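PDB 4EWC: putative nucleoprotein from Infectious salmon anemia virus, which encapsidates the negative-strand viral RNA, shielding it from nucleases and forming the ribonucleoprotein that serves as template for transcription and replication. Local coordinates for residues 408-413 with 420-425. Numbering follows the deposited sequence.
Sequences LAMDFM and CKICRE
Met410, a selenomethionine, lays the end of its side chain obliquely across the CG1-CD1 arm of Ile422, with its SE 3.9 Å from Ile422 CD1 and its CE 4.0 Å from Ile422 CG1. The chain runs extended beyond CG (chi2 170°, chi3 165°), which carries the selenium and methyl from the loop to the helix although Met410 CA and Lys421 CA, the nearest pair there, are 10.2 Å apart. Phe412 reaches Ile422 CD1 as well, its CZ 4.2 Å away with the methyl oblique to the ring. Ile422 CD1 is thus shared by two loop side chains in a small apolar contact, and no hydrogen bond crosses between the segments. The loop is braced separately by an Asx turn, in which Asp411 OD1 accepts from the backbone N of Met413 at 2.9 Å, the N-H approaching the anti side of the carboxylate 27° out of its plane. Asp418, one turn before Ile422, accepts a hydrogen bond from the backbone N of Asp411 through OD2. Within the C-terminal region of the nucleoprotein, the contact joins the loop after helix 394-402 to helix 417-425; Tyr400 of the former helix touches both Met410 and Ile422, while Ser148 of helix 142-162 packs against Phe412.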
loop_
_atom_site.group_PDB
_atom_site.type_symbol
_atom_site.label_atom_id
_atom_site.label_comp_id
_atom_site.label_asym_id
_atom_site.label_seq_id
_atom_site.Cartn_x
_atom_site.Cartn_y
_atom_site.Cartn_z
ATOM N N LEU A 408 15.900 -17.556 -27.473
ATOM C CA LEU A 408 15.987 -16.806 -28.719
ATOM C C LEU A 408 14.648 -16.223 -29.136
ATOM O O LEU A 408 14.601 -15.137 -29.707
ATOM C CB LEU A 408 16.582 -17.667 -29.829
ATOM C CG LEU A 408 17.984 -18.175 -29.487
ATOM C CD1 LEU A 408 18.540 -18.994 -30.641
ATOM C CD2 LEU A 408 18.931 -17.016 -29.109
ATOM N N ALA A 409 13.559 -16.918 -28.825
ATOM C CA ALA A 409 12.238 -16.440 -29.236
ATOM C C ALA A 409 11.545 -15.624 -28.144
ATOM O O ALA A 409 10.340 -15.417 -28.185
ATOM C CB ALA A 409 11.358 -17.605 -29.673
HETATM N N MSE A 410 12.305 -15.169 -27.155
HETATM C CA MSE A 410 11.686 -14.462 -26.048
HETATM C C MSE A 410 11.769 -12.950 -26.197
HETATM O O MSE A 410 12.643 -12.432 -26.892
HETATM C CB MSE A 410 12.256 -14.927 -24.715
HETATM C CG MSE A 410 11.575 -16.164 -24.182
HETATM SE SE MSE A 410 12.541 -16.862 -22.662
HETATM C CE MSE A 410 11.201 -18.094 -21.923
ATOM N N ASP A 411 10.835 -12.249 -25.564
ATOM C CA ASP A 411 10.821 -10.800 -25.600
ATOM C C ASP A 411 10.920 -10.276 -24.182
ATOM O O ASP A 411 9.999 -10.458 -23.359
ATOM C CB ASP A 411 9.539 -10.292 -26.262
ATOM C CG ASP A 411 9.627 -8.844 -26.650
ATOM O OD1 ASP A 411 10.508 -8.126 -26.110
ATOM O OD2 ASP A 411 8.820 -8.404 -27.496
ATOM N N PHE A 412 12.034 -9.621 -23.881
ATOM C CA PHE A 412 12.228 -9.067 -22.533
ATOM C C PHE A 412 11.998 -7.564 -22.500
ATOM O O PHE A 412 12.179 -6.946 -21.460
ATOM C CB PHE A 412 13.633 -9.368 -22.032
ATOM C CG PHE A 412 13.948 -10.841 -21.937
ATOM C CD1 PHE A 412 13.109 -11.709 -21.241
ATOM C CD2 PHE A 412 15.093 -11.356 -22.536
ATOM C CE1 PHE A 412 13.419 -13.061 -21.142
ATOM C CE2 PHE A 412 15.399 -12.689 -22.440
ATOM C CZ PHE A 412 14.568 -13.549 -21.740
HETATM N N MSE A 413 11.628 -6.991 -23.648
HETATM C CA MSE A 413 11.384 -5.558 -23.776
HETATM C C MSE A 413 9.925 -5.173 -23.518
HETATM O O MSE A 413 9.664 -4.214 -22.799
HETATM C CB MSE A 413 11.784 -5.052 -25.166
HETATM C CG MSE A 413 13.239 -5.254 -25.568
HETATM SE SE MSE A 413 14.614 -4.384 -24.475
HETATM C CE MSE A 413 14.157 -2.509 -24.750
ATOM N N CYS A 420 9.063 -13.913 -16.087
ATOM C CA CYS A 420 8.375 -14.706 -15.072
ATOM C C CYS A 420 8.363 -16.223 -15.407
ATOM O O CYS A 420 8.465 -17.067 -14.507
ATOM C CB CYS A 420 6.973 -14.178 -14.784
ATOM S SG CYS A 420 6.911 -12.467 -14.116
ATOM N N LYS A 421 8.261 -16.564 -16.689
ATOM C CA LYS A 421 8.306 -17.957 -17.118
ATOM C C LYS A 421 9.607 -18.608 -16.731
ATOM O O LYS A 421 9.624 -19.765 -16.314
ATOM C CB LYS A 421 8.138 -18.083 -18.618
ATOM C CG LYS A 421 6.704 -18.000 -19.093
ATOM C CD LYS A 421 6.671 -18.049 -20.603
ATOM C CE LYS A 421 5.315 -17.657 -21.165
ATOM N NZ LYS A 421 5.385 -17.625 -22.655
ATOM N N ILE A 422 10.704 -17.873 -16.866
ATOM C CA ILE A 422 11.999 -18.406 -16.455
ATOM C C ILE A 422 12.063 -18.518 -14.933
ATOM O O ILE A 422 12.566 -19.512 -14.392
ATOM C CB ILE A 422 13.157 -17.560 -16.998
ATOM C CG1 ILE A 422 13.279 -17.773 -18.502
ATOM C CG2 ILE A 422 14.481 -17.914 -16.302
ATOM C CD1 ILE A 422 14.247 -16.848 -19.155
ATOM N N CYS A 423 11.525 -17.502 -14.256
ATOM C CA CYS A 423 11.463 -17.482 -12.797
ATOM C C CYS A 423 10.764 -18.704 -12.238
ATOM O O CYS A 423 11.312 -19.384 -11.374
ATOM C CB CYS A 423 10.738 -16.233 -12.292
ATOM S SG CYS A 423 11.702 -14.692 -12.326
ATOM N N ARG A 424 9.549 -18.965 -12.706
ATOM C CA ARG A 424 8.801 -20.118 -12.223
ATOM C C ARG A 424 9.542 -21.434 -12.506
ATOM O O ARG A 424 9.533 -22.352 -11.678
ATOM C CB ARG A 424 7.390 -20.145 -12.813
ATOM C CG ARG A 424 6.570 -18.913 -12.500
ATOM C CD ARG A 424 5.136 -19.029 -12.980
ATOM N NE ARG A 424 4.493 -17.727 -12.962
ATOM C CZ ARG A 424 4.468 -16.896 -14.001
ATOM N NH1 ARG A 424 5.034 -17.243 -15.152
ATOM N NH2 ARG A 424 3.863 -15.714 -13.895
ATOM N N GLU A 425 10.212 -21.503 -13.657
ATOM C CA GLU A 425 10.868 -22.735 -14.105
ATOM C C GLU A 425 12.136 -23.106 -13.333
ATOM O O GLU A 425 12.228 -24.202 -12.778
ATOM C CB GLU A 425 11.173 -22.681 -15.604
ATOM C CG GLU A 425 11.338 -24.054 -16.272
ATOM C CD GLU A 425 12.664 -24.769 -15.953
ATOM O OE1 GLU A 425 13.718 -24.089 -15.813
ATOM O OE2 GLU A 425 12.648 -26.023 -15.862
#